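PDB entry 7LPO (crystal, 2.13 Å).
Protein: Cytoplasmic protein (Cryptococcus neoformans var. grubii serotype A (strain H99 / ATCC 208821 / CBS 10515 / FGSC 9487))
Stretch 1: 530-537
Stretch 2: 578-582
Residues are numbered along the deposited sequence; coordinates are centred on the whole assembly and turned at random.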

# COMPACT_ATOMS: atom_id res chain seq x y z
N ASP A 530 23.07 -5.20 -5.36
CA ASP A 530 23.73 -4.02 -5.90
C ASP A 530 23.45 -3.87 -7.40
O ASP A 530 24.30 -3.43 -8.17
CB ASP A 530 25.24 -4.07 -5.64
CG ASP A 530 25.56 -4.13 -4.15
OD1 ASP A 530 24.88 -3.46 -3.36
OD2 ASP A 530 26.50 -4.87 -3.78
N LYS A 531 22.23 -4.24 -7.80
CA LYS A 531 21.74 -4.05 -9.16
C LYS A 531 22.52 -4.89 -10.17
O LYS A 531 22.74 -4.48 -11.31
CB LYS A 531 21.78 -2.57 -9.53
CG LYS A 531 21.04 -1.66 -8.55
CD LYS A 531 20.98 -0.22 -9.06
CE LYS A 531 20.16 0.67 -8.14
NZ LYS A 531 20.06 2.07 -8.69
N LYS A 532 22.92 -6.09 -9.74
CA LYS A 532 23.64 -6.99 -10.64
C LYS A 532 22.82 -7.31 -11.88
O LYS A 532 23.36 -7.44 -12.98
CB LYS A 532 24.02 -8.27 -9.89
CG LYS A 532 24.83 -9.26 -10.70
CD LYS A 532 25.26 -10.43 -9.80
CE LYS A 532 26.08 -11.46 -10.56
NZ LYS A 532 27.39 -10.90 -11.00
N ALA A 533 21.50 -7.44 -11.72
CA ALA A 533 20.65 -7.73 -12.87
C ALA A 533 20.61 -6.58 -13.86
O ALA A 533 20.23 -6.77 -15.02
CB ALA A 533 19.22 -8.06 -12.41
N TYR A 534 20.97 -5.38 -13.43
CA TYR A 534 21.01 -4.23 -14.32
C TYR A 534 22.36 -4.08 -14.99
O TYR A 534 22.52 -3.18 -15.83
CB TYR A 534 20.66 -2.95 -13.57
CG TYR A 534 19.32 -3.00 -12.86
CD1 TYR A 534 18.34 -3.92 -13.22
CD2 TYR A 534 19.03 -2.11 -11.82
CE1 TYR A 534 17.13 -3.96 -12.56
CE2 TYR A 534 17.83 -2.15 -11.17
CZ TYR A 534 16.88 -3.06 -11.54
OH TYR A 534 15.67 -3.08 -10.88
N GLY A 535 23.34 -4.92 -14.65
CA GLY A 535 24.66 -4.80 -15.22
C GLY A 535 25.56 -3.83 -14.50
O GLY A 535 26.60 -3.45 -15.05
N TYR A 536 25.22 -3.45 -13.27
CA TYR A 536 25.91 -2.37 -12.59
C TYR A 536 27.19 -2.80 -11.89
O TYR A 536 27.96 -1.93 -11.48
CB TYR A 536 24.98 -1.72 -11.57
CG TYR A 536 24.10 -0.62 -12.12
CD1 TYR A 536 23.52 -0.73 -13.37
CD2 TYR A 536 23.84 0.51 -11.37
CE1 TYR A 536 22.70 0.29 -13.87
CE2 TYR A 536 23.03 1.53 -11.86
CZ TYR A 536 22.46 1.41 -13.10
OH TYR A 536 21.66 2.43 -13.58
N VAL A 537 27.44 -4.10 -11.73
CA VAL A 537 28.62 -4.56 -11.00
C VAL A 537 29.24 -5.75 -11.72
O VAL A 537 28.72 -6.25 -12.72
CB VAL A 537 28.28 -4.95 -9.55
CG1 VAL A 537 27.61 -3.79 -8.83
CG2 VAL A 537 27.37 -6.18 -9.52
N VAL A 578 13.34 3.47 -13.75
CA VAL A 578 14.64 3.34 -14.41
C VAL A 578 15.59 2.62 -13.47
O VAL A 578 15.42 2.62 -12.25
CB VAL A 578 15.23 4.71 -14.82
CG1 VAL A 578 14.54 5.25 -16.06
CG2 VAL A 578 15.12 5.69 -13.67
N HIS A 579 16.63 2.02 -14.06
CA HIS A 579 17.60 1.29 -13.24
C HIS A 579 18.34 2.20 -12.27
O HIS A 579 18.63 1.82 -11.14
CB HIS A 579 18.62 0.57 -14.13
CG HIS A 579 18.05 -0.57 -14.90
ND1 HIS A 579 18.76 -1.24 -15.87
CD2 HIS A 579 16.83 -1.15 -14.85
CE1 HIS A 579 18.00 -2.18 -16.39
NE2 HIS A 579 16.83 -2.16 -15.78
N GLU A 580 18.69 3.41 -12.71
CA GLU A 580 19.51 4.28 -11.89
C GLU A 580 18.77 4.72 -10.63
O GLU A 580 19.33 4.69 -9.53
CB GLU A 580 19.95 5.50 -12.70
CG GLU A 580 20.87 6.43 -11.94
CD GLU A 580 21.34 7.60 -12.79
OE1 GLU A 580 20.88 7.73 -13.95
OE2 GLU A 580 22.16 8.38 -12.28
N TRP A 581 17.51 5.14 -10.76
CA TRP A 581 16.76 5.68 -9.63
C TRP A 581 15.57 4.82 -9.23
O TRP A 581 14.79 5.22 -8.36
CB TRP A 581 16.30 7.10 -9.94
CG TRP A 581 17.43 8.02 -10.19
CD1 TRP A 581 17.83 8.51 -11.39
CD2 TRP A 581 18.32 8.56 -9.21
NE1 TRP A 581 18.91 9.33 -11.22
CE2 TRP A 581 19.23 9.38 -9.89
CE3 TRP A 581 18.43 8.43 -7.82
CZ2 TRP A 581 20.25 10.07 -9.24
CZ3 TRP A 581 19.43 9.11 -7.18
CH2 TRP A 581 20.34 9.92 -7.89
N GLY A 582 15.41 3.65 -9.84
CA GLY A 582 14.31 2.78 -9.46
C GLY A 582 12.97 3.42 -9.78
O GLY A 582 12.77 4.03 -10.84

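Stretch 2 begins with V578, which takes no part in the contact; its CA-to-CB bond points away from stretch 1. The backbone N of V578 bonds to O of G582 at 3.0 Å, and N of G582 returns a weak bond to O of V578 at 2.6 Å. These two bonds close a compact loop, within which H579 and E580 meet the other stretch.

H579 dominates the meeting, with more of its surface covered than any other residue here. Its CA-to-CB bond points toward stretch 1, and its imidazole lies over one face of the Y534 ring in an offset stack. The planes are 3° from parallel, the centroids lie 3.7 Å apart, and CG of H579 is 3.4 Å from CG of Y534. Two flat aromatic rings suit such a place because they can pack at van der Waals distance over a broad area. The polar ends are not sacrificed: NE2 of H579 and OH of Y534 both find hydrogen bonds elsewhere in the structure.

K531, its side chain extended with chi2 to chi4 all t, carries its ammonium far enough for NZ to donate a hydrogen bond to O of H579 at 2.8 Å. A long, flexible lysine is well suited to reaching a carbonyl in a loop.

At E580, NZ of K531 lies 2.8 Å from the carbonyl O of E580, but the angle is too poor for a hydrogen bond. The glutamate's CA-to-CB bond points away, yet CB of E580 still touches OH of Y536 at 3.6 Å. OH of Y536 is also 3.2 Å from N of E580, again without hydrogen-bonding geometry, so the tyrosine contributes packing, against both the backbone and the CB atoms of H579 and E580. The carboxylate makes no salt bridge to K531; a charged group suits this exposed position.

The CA-to-CB bond of W581 points away, and none of its surface is covered. G582 closes the loop at a positive phi of 64°, a conformation that favours glycine.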